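Local coordinates for protein putative nitroreductase (Thermotoga maritima, PDB 1VKW) that is of unknown detailed function but probably acts as an oxidoreductase related to the FMN-dependent nitroreductases, at residues A158-W164 against S176-D182; F74-V78 against K206-Y212. All blocks are in the same frame, centred on the assembly; numbering follows the deposited sequence.

Contact 1 (A158-W164 against S176-D182); sequences ALNRQPW and SSERPVD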
loop_
_atom_site.group_PDB
_atom_site.type_symbol
_atom_site.label_atom_id
_atom_site.label_comp_id
_atom_site.label_asym_id
_atom_site.label_seq_id
_atom_site.Cartn_x
_atom_site.Cartn_y
_atom_site.Cartn_z
ATOM N N ALA A 158 -6.528 -9.212 0.667
ATOM C CA ALA A 158 -7.447 -9.975 1.494
ATOM C C ALA A 158 -7.260 -11.475 1.283
ATOM O O ALA A 158 -7.347 -11.960 0.149
ATOM C CB ALA A 158 -8.880 -9.580 1.178
ATOM N N LEU A 159 -6.995 -12.188 2.376
ATOM C CA LEU A 159 -6.764 -13.645 2.374
ATOM C C LEU A 159 -5.636 -14.127 1.441
ATOM O O LEU A 159 -5.614 -15.295 1.054
ATOM C CB LEU A 159 -8.066 -14.395 2.034
ATOM C CG LEU A 159 -9.245 -14.224 2.988
ATOM C CD1 LEU A 159 -10.365 -15.197 2.616
ATOM C CD2 LEU A 159 -8.814 -14.435 4.430
ATOM N N ASN A 160 -4.689 -13.240 1.131
ATOM C CA ASN A 160 -3.622 -13.503 0.155
ATOM C C ASN A 160 -4.100 -14.053 -1.195
ATOM O O ASN A 160 -3.406 -14.827 -1.865
ATOM C CB ASN A 160 -2.533 -14.412 0.738
ATOM C CG ASN A 160 -1.205 -14.280 -0.007
ATOM O OD1 ASN A 160 -0.875 -13.212 -0.525
ATOM N ND2 ASN A 160 -0.446 -15.373 -0.075
ATOM N N ARG A 161 -5.265 -13.610 -1.636
ATOM C CA ARG A 161 -5.783 -14.159 -2.878
ATOM C C ARG A 161 -5.135 -13.547 -4.104
ATOM O O ARG A 161 -5.263 -14.116 -5.178
ATOM C CB ARG A 161 -7.289 -14.071 -2.949
ATOM C CG ARG A 161 -7.856 -12.695 -3.014
ATOM C CD ARG A 161 -9.333 -12.699 -2.672
ATOM N NE ARG A 161 -9.795 -11.398 -2.212
ATOM C CZ ARG A 161 -10.982 -11.176 -1.670
ATOM N NH1 ARG A 161 -11.859 -12.158 -1.536
ATOM N NH2 ARG A 161 -11.296 -9.955 -1.279
ATOM N N GLN A 162 -4.461 -12.403 -3.941
ATOM C CA GLN A 162 -3.596 -11.817 -4.983
ATOM C C GLN A 162 -4.381 -11.639 -6.275
ATOM O O GLN A 162 -4.000 -12.180 -7.314
ATOM C CB GLN A 162 -2.373 -12.709 -5.230
ATOM C CG GLN A 162 -1.498 -12.951 -4.019
ATOM C CD GLN A 162 -0.672 -14.233 -4.123
ATOM O OE1 GLN A 162 0.237 -14.338 -4.959
ATOM N NE2 GLN A 162 -0.957 -15.186 -3.251
ATOM N N PRO A 163 -5.486 -10.893 -6.205
ATOM C CA PRO A 163 -6.497 -10.899 -7.264
ATOM C C PRO A 163 -6.193 -9.956 -8.450
ATOM O O PRO A 163 -7.068 -9.202 -8.868
ATOM C CB PRO A 163 -7.757 -10.438 -6.512
ATOM C CG PRO A 163 -7.234 -9.486 -5.464
ATOM C CD PRO A 163 -5.859 -9.984 -5.094
ATOM N N TRP A 164 -4.987 -10.025 -9.002
ATOM C CA TRP A 164 -4.554 -9.049 -10.017
ATOM C C TRP A 164 -4.225 -9.673 -11.353
ATOM O O TRP A 164 -3.601 -10.735 -11.435
ATOM C CB TRP A 164 -3.333 -8.279 -9.533
ATOM C CG TRP A 164 -3.421 -7.838 -8.122
ATOM C CD1 TRP A 164 -4.282 -6.927 -7.602
ATOM C CD2 TRP A 164 -2.594 -8.274 -7.041
ATOM N NE1 TRP A 164 -4.051 -6.776 -6.257
ATOM C CE2 TRP A 164 -3.012 -7.583 -5.888
ATOM C CE3 TRP A 164 -1.536 -9.177 -6.930
ATOM C CZ2 TRP A 164 -2.412 -7.770 -4.638
ATOM C CZ3 TRP A 164 -0.934 -9.357 -5.678
ATOM C CH2 TRP A 164 -1.378 -8.654 -4.561
ATOM N N SER A 176 -6.077 -5.042 -13.507
ATOM C CA SER A 176 -7.503 -5.346 -13.411
ATOM C C SER A 176 -7.756 -6.303 -12.252
ATOM O O SER A 176 -6.960 -7.224 -12.005
ATOM C CB SER A 176 -8.003 -5.995 -14.700
ATOM O OG SER A 176 -7.583 -5.277 -15.849
ATOM N N SER A 177 -8.865 -6.078 -11.551
ATOM C CA SER A 177 -9.303 -6.936 -10.457
ATOM C C SER A 177 -10.796 -6.763 -10.183
ATOM O O SER A 177 -11.336 -5.677 -10.349
ATOM C CB SER A 177 -8.545 -6.588 -9.180
ATOM O OG SER A 177 -8.867 -7.493 -8.143
ATOM N N GLU A 178 -11.430 -7.840 -9.725
ATOM C CA GLU A 178 -12.805 -7.813 -9.209
ATOM C C GLU A 178 -12.896 -7.305 -7.757
ATOM O O GLU A 178 -13.999 -7.148 -7.220
ATOM C CB GLU A 178 -13.421 -9.221 -9.255
ATOM C CG GLU A 178 -13.237 -10.009 -10.550
ATOM C CD GLU A 178 -13.959 -9.406 -11.743
ATOM O OE1 GLU A 178 -14.280 -8.196 -11.736
ATOM O OE2 GLU A 178 -14.199 -10.154 -12.715
ATOM N N ARG A 179 -11.745 -7.080 -7.129
ATOM C CA ARG A 179 -11.649 -6.712 -5.716
ATOM C C ARG A 179 -11.067 -5.306 -5.599
ATOM O O ARG A 179 -9.844 -5.137 -5.633
ATOM C CB ARG A 179 -10.719 -7.689 -4.997
ATOM C CG ARG A 179 -11.148 -9.114 -5.115
ATOM C CD ARG A 179 -12.464 -9.370 -4.434
ATOM N NE ARG A 179 -12.914 -10.731 -4.620
ATOM C CZ ARG A 179 -14.047 -11.203 -4.132
ATOM N NH1 ARG A 179 -14.859 -10.419 -3.423
ATOM N NH2 ARG A 179 -14.373 -12.466 -4.356
ATOM N N PRO A 180 -11.938 -4.306 -5.480
ATOM C CA PRO A 180 -11.512 -2.930 -5.642
ATOM C C PRO A 180 -10.475 -2.488 -4.607
ATOM O O PRO A 180 -9.524 -1.809 -4.963
ATOM C CB PRO A 180 -12.826 -2.130 -5.570
ATOM C CG PRO A 180 -13.820 -3.026 -4.927
ATOM C CD PRO A 180 -13.390 -4.415 -5.227
ATOM N N VAL A 181 -10.607 -2.922 -3.359
ATOM C CA VAL A 181 -9.636 -2.520 -2.328
ATOM C C VAL A 181 -8.249 -3.068 -2.674
ATOM O O VAL A 181 -7.279 -2.322 -2.696
ATOM C CB VAL A 181 -10.063 -2.948 -0.907
ATOM C CG1 VAL A 181 -9.060 -2.446 0.130
ATOM C CG2 VAL A 181 -11.442 -2.400 -0.583
ATOM N N ASP A 182 -8.186 -4.362 -2.977
ATOM C CA ASP A 182 -6.946 -5.020 -3.395
ATOM C C ASP A 182 -6.363 -4.376 -4.662
ATOM O O ASP A 182 -5.158 -4.189 -4.761
ATOM C CB ASP A 182 -7.178 -6.525 -3.608
ATOM C CG ASP A 182 -7.682 -7.240 -2.335
ATOM O OD1 ASP A 182 -7.206 -6.923 -1.228
ATOM O OD2 ASP A 182 -8.544 -8.141 -2.348
HETATM O O HOH W 1 -10.158 -7.137 -0.475
HETATM O O HOH W 2 -10.012 -10.522 -9.672
#
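Two arginine side chains lie flat on one another: the guanidinium of R161 is stacked on that of R179, centres 3.9 Å apart and planes 8° from parallel. The carboxylate of D182 probably offsets part of this concentration of positive charge. NE and NH2 of R161 both point weak hydrogen bonds at D182 OD2, NH2 at 3.5 Å, in a long salt bridge at the guanidinium edge, and water 1 joins the same two groups. The other oxygen, OD1, takes the backbone N-H of A158 at 3.0 Å, met from above the carboxylate plane, so the firmer of the two grips on the 158-164 loop is the one at OD1. P163 packs beside these polar groups, its CG 3.5 Å from D182 CB and its CB against the R179 side chain. Its carbonyl O receives the hydroxyl of S177 at 2.6 Å from OG; with OG anti to the backbone N (chi1 -174°), the hydroxyl also accepts from R179 N. The indole NE1 of W164 donates to D182 O at 3.2 Å, reaching it from above the carbonyl plane. P163 centres an inverse gamma turn, while S177 forms an ST turn leading to R179, the N-cap residue of helix 180-198: a loop fastened to the first turn of a helix.

Contact 2 (F74-V78 against K206-Y212); sequences FDELV and KRGEDTY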
loop_
_atom_site.group_PDB
_atom_site.type_symbol
_atom_site.label_atom_id
_atom_site.label_comp_id
_atom_site.label_asym_id
_atom_site.label_seq_id
_atom_site.Cartn_x
_atom_site.Cartn_y
_atom_site.Cartn_z
ATOM N N PHE A 74 -17.368 0.479 -6.320
ATOM C CA PHE A 74 -16.059 0.081 -6.830
ATOM C C PHE A 74 -14.977 1.178 -6.697
ATOM O O PHE A 74 -13.920 0.955 -6.071
ATOM C CB PHE A 74 -16.176 -0.384 -8.287
ATOM C CG PHE A 74 -14.973 -1.151 -8.772
ATOM C CD1 PHE A 74 -13.916 -0.491 -9.383
ATOM C CD2 PHE A 74 -14.902 -2.534 -8.614
ATOM C CE1 PHE A 74 -12.802 -1.195 -9.835
ATOM C CE2 PHE A 74 -13.789 -3.247 -9.063
ATOM C CZ PHE A 74 -12.738 -2.574 -9.670
ATOM N N ASP A 75 -15.237 2.355 -7.268
ATOM C CA ASP A 75 -14.211 3.419 -7.328
ATOM C C ASP A 75 -13.787 3.912 -5.933
ATOM O O ASP A 75 -12.606 4.198 -5.695
ATOM C CB ASP A 75 -14.708 4.606 -8.175
ATOM C CG ASP A 75 -14.988 4.220 -9.627
ATOM O OD1 ASP A 75 -14.394 3.232 -10.111
ATOM O OD2 ASP A 75 -15.786 4.845 -10.360
ATOM N N GLU A 76 -14.743 4.004 -5.011
ATOM C CA GLU A 76 -14.436 4.493 -3.667
ATOM C C GLU A 76 -13.605 3.483 -2.891
ATOM O O GLU A 76 -12.781 3.865 -2.057
ATOM C CB GLU A 76 -15.704 4.830 -2.882
ATOM C CG GLU A 76 -16.460 6.057 -3.385
ATOM C CD GLU A 76 -17.635 5.716 -4.279
ATOM O OE1 GLU A 76 -17.420 5.264 -5.425
ATOM O OE2 GLU A 76 -18.787 5.911 -3.837
ATOM N N LEU A 77 -13.824 2.198 -3.149
ATOM C CA LEU A 77 -13.044 1.156 -2.488
ATOM C C LEU A 77 -11.614 1.050 -3.053
ATOM O O LEU A 77 -10.678 0.784 -2.305
ATOM C CB LEU A 77 -13.764 -0.188 -2.558
ATOM C CG LEU A 77 -14.963 -0.322 -1.612
ATOM C CD1 LEU A 77 -15.765 -1.549 -1.975
ATOM C CD2 LEU A 77 -14.528 -0.372 -0.154
ATOM N N VAL A 78 -11.451 1.257 -4.359
ATOM C CA VAL A 78 -10.103 1.381 -4.958
ATOM C C VAL A 78 -9.356 2.534 -4.275
ATOM O O VAL A 78 -8.184 2.398 -3.918
ATOM C CB VAL A 78 -10.167 1.574 -6.503
ATOM C CG1 VAL A 78 -8.810 1.918 -7.086
ATOM C CG2 VAL A 78 -10.674 0.331 -7.169
ATOM N N LYS A 206 -8.919 5.329 -14.882
ATOM C CA LYS A 206 -9.826 4.189 -14.867
ATOM C C LYS A 206 -10.137 3.819 -16.302
ATOM O O LYS A 206 -10.365 4.697 -17.126
ATOM C CB LYS A 206 -11.127 4.498 -14.125
ATOM C CG LYS A 206 -11.990 3.264 -13.921
ATOM C CD LYS A 206 -13.423 3.588 -13.525
ATOM C CE LYS A 206 -14.114 2.324 -12.988
ATOM N NZ LYS A 206 -15.495 2.573 -12.514
ATOM N N ARG A 207 -10.126 2.520 -16.586
ATOM C CA ARG A 207 -10.413 1.979 -17.912
ATOM C C ARG A 207 -11.472 0.895 -17.787
ATOM O O ARG A 207 -11.230 -0.143 -17.169
ATOM C CB ARG A 207 -9.153 1.379 -18.513
ATOM C CG ARG A 207 -8.070 2.378 -18.751
ATOM C CD ARG A 207 -8.413 3.457 -19.778
ATOM N NE ARG A 207 -7.328 4.430 -19.849
ATOM C CZ ARG A 207 -6.175 4.225 -20.473
ATOM N NH1 ARG A 207 -5.937 3.082 -21.119
ATOM N NH2 ARG A 207 -5.251 5.178 -20.453
ATOM N N GLY A 208 -12.645 1.135 -18.365
ATOM C CA GLY A 208 -13.744 0.170 -18.306
ATOM C C GLY A 208 -14.233 -0.055 -16.886
ATOM O O GLY A 208 -14.255 0.873 -16.082
ATOM N N GLU A 209 -14.603 -1.297 -16.578
ATOM C CA GLU A 209 -15.330 -1.617 -15.342
ATOM C C GLU A 209 -14.420 -1.933 -14.164
ATOM O O GLU A 209 -14.771 -1.636 -13.026
ATOM C CB GLU A 209 -16.271 -2.817 -15.565
ATOM C CG GLU A 209 -17.312 -2.613 -16.662
ATOM C CD GLU A 209 -18.155 -3.855 -16.926
ATOM O OE1 GLU A 209 -18.236 -4.742 -16.039
ATOM O OE2 GLU A 209 -18.750 -3.942 -18.028
ATOM N N ASP A 210 -13.268 -2.549 -14.422
ATOM C CA ASP A 210 -12.447 -3.083 -13.326
ATOM C C ASP A 210 -10.942 -2.996 -13.559
ATOM O O ASP A 210 -10.186 -3.808 -13.039
ATOM C CB ASP A 210 -12.852 -4.533 -13.058
ATOM C CG ASP A 210 -12.545 -5.461 -14.227
ATOM O OD1 ASP A 210 -12.040 -5.013 -15.277
ATOM O OD2 ASP A 210 -12.778 -6.679 -14.171
ATOM N N THR A 211 -10.519 -1.991 -14.324
ATOM C CA THR A 211 -9.119 -1.807 -14.664
ATOM C C THR A 211 -8.721 -0.376 -14.392
ATOM O O THR A 211 -9.486 0.548 -14.663
ATOM C CB THR A 211 -8.877 -2.130 -16.148
ATOM O OG1 THR A 211 -9.240 -3.485 -16.398
ATOM C CG2 THR A 211 -7.365 -2.078 -16.517
ATOM N N TYR A 212 -7.517 -0.208 -13.863
ATOM C CA TYR A 212 -6.896 1.103 -13.734
ATOM C C TYR A 212 -5.546 1.006 -14.407
ATOM O O TYR A 212 -4.812 0.048 -14.177
ATOM C CB TYR A 212 -6.750 1.499 -12.269
ATOM C CG TYR A 212 -7.998 2.126 -11.700
ATOM C CD1 TYR A 212 -9.073 1.341 -11.303
ATOM C CD2 TYR A 212 -8.114 3.505 -11.578
ATOM C CE1 TYR A 212 -10.230 1.908 -10.792
ATOM C CE2 TYR A 212 -9.263 4.084 -11.058
ATOM C CZ TYR A 212 -10.317 3.282 -10.662
ATOM O OH TYR A 212 -11.472 3.852 -10.158
#
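The first turn of helix 74-93 faces the hairpin joining strands 203-207 and 211-215, with the CA atoms of F74 and D210 8.1 Å apart and those of V78 and Y212 9.3 Å apart, so side chains bridge the gap. D75 carries the polar part. Its OD1 receives K206 NZ at 2.7 Å through the syn lone pair of OD1, in a salt bridge; the bond from NZ to OD2 is weak at 3.1 Å. K206 reaches the carboxylate as an extended chain, CG anti to the backbone N (chi1 -171°), and its CB lies over one face of the Y212 ring. V78 covers the opposite face: its CG1 makes a CH-pi contact, 4.2 Å from the ring centroid and 19° off the normal. The tyrosine is thus held between a helix residue and a residue of the neighbouring strand, while its OH comes within 3.0 Å of D75 OD1, the carboxylate and ring planes standing nearly perpendicular at 89°. F74 extends the apolar side of the contact, its CE1 4.1 Å from Y212 CE1 at the tyrosine edge. The same phenyl ring has E209 O above one face, nearer its rim than its middle, and its CZ packs 3.7 Å from D210 CA at the hairpin turn. The lysine would probably stabilise D75 as a carboxylate, so an ion pair near the surface borders an aromatic and aliphatic patch, and charge and packing together join helix to hairpin.

In the fold
Contacts 1 and 2 lie on the same side of the chain's centre, their own centres about 12 Å apart. Along the chain, 74-78 comes first, then 158-164 and 176-182, and finally 206-212, so contact 2 spans both segments of contact 1. The antiparallel sheet of strands 165-168, 172-176, 211-215 and 203-207 links them: S176 OG and T211 OG1 are hydrogen-bonded, as are the backbones of S177 and D210. The start of helix 180-198 forms a second link, P180 packing on F74 and V78 of helix 74-93. Residues far apart in sequence thereby bring two helix starts, a loop and one end of this sheet into a continuous packed region.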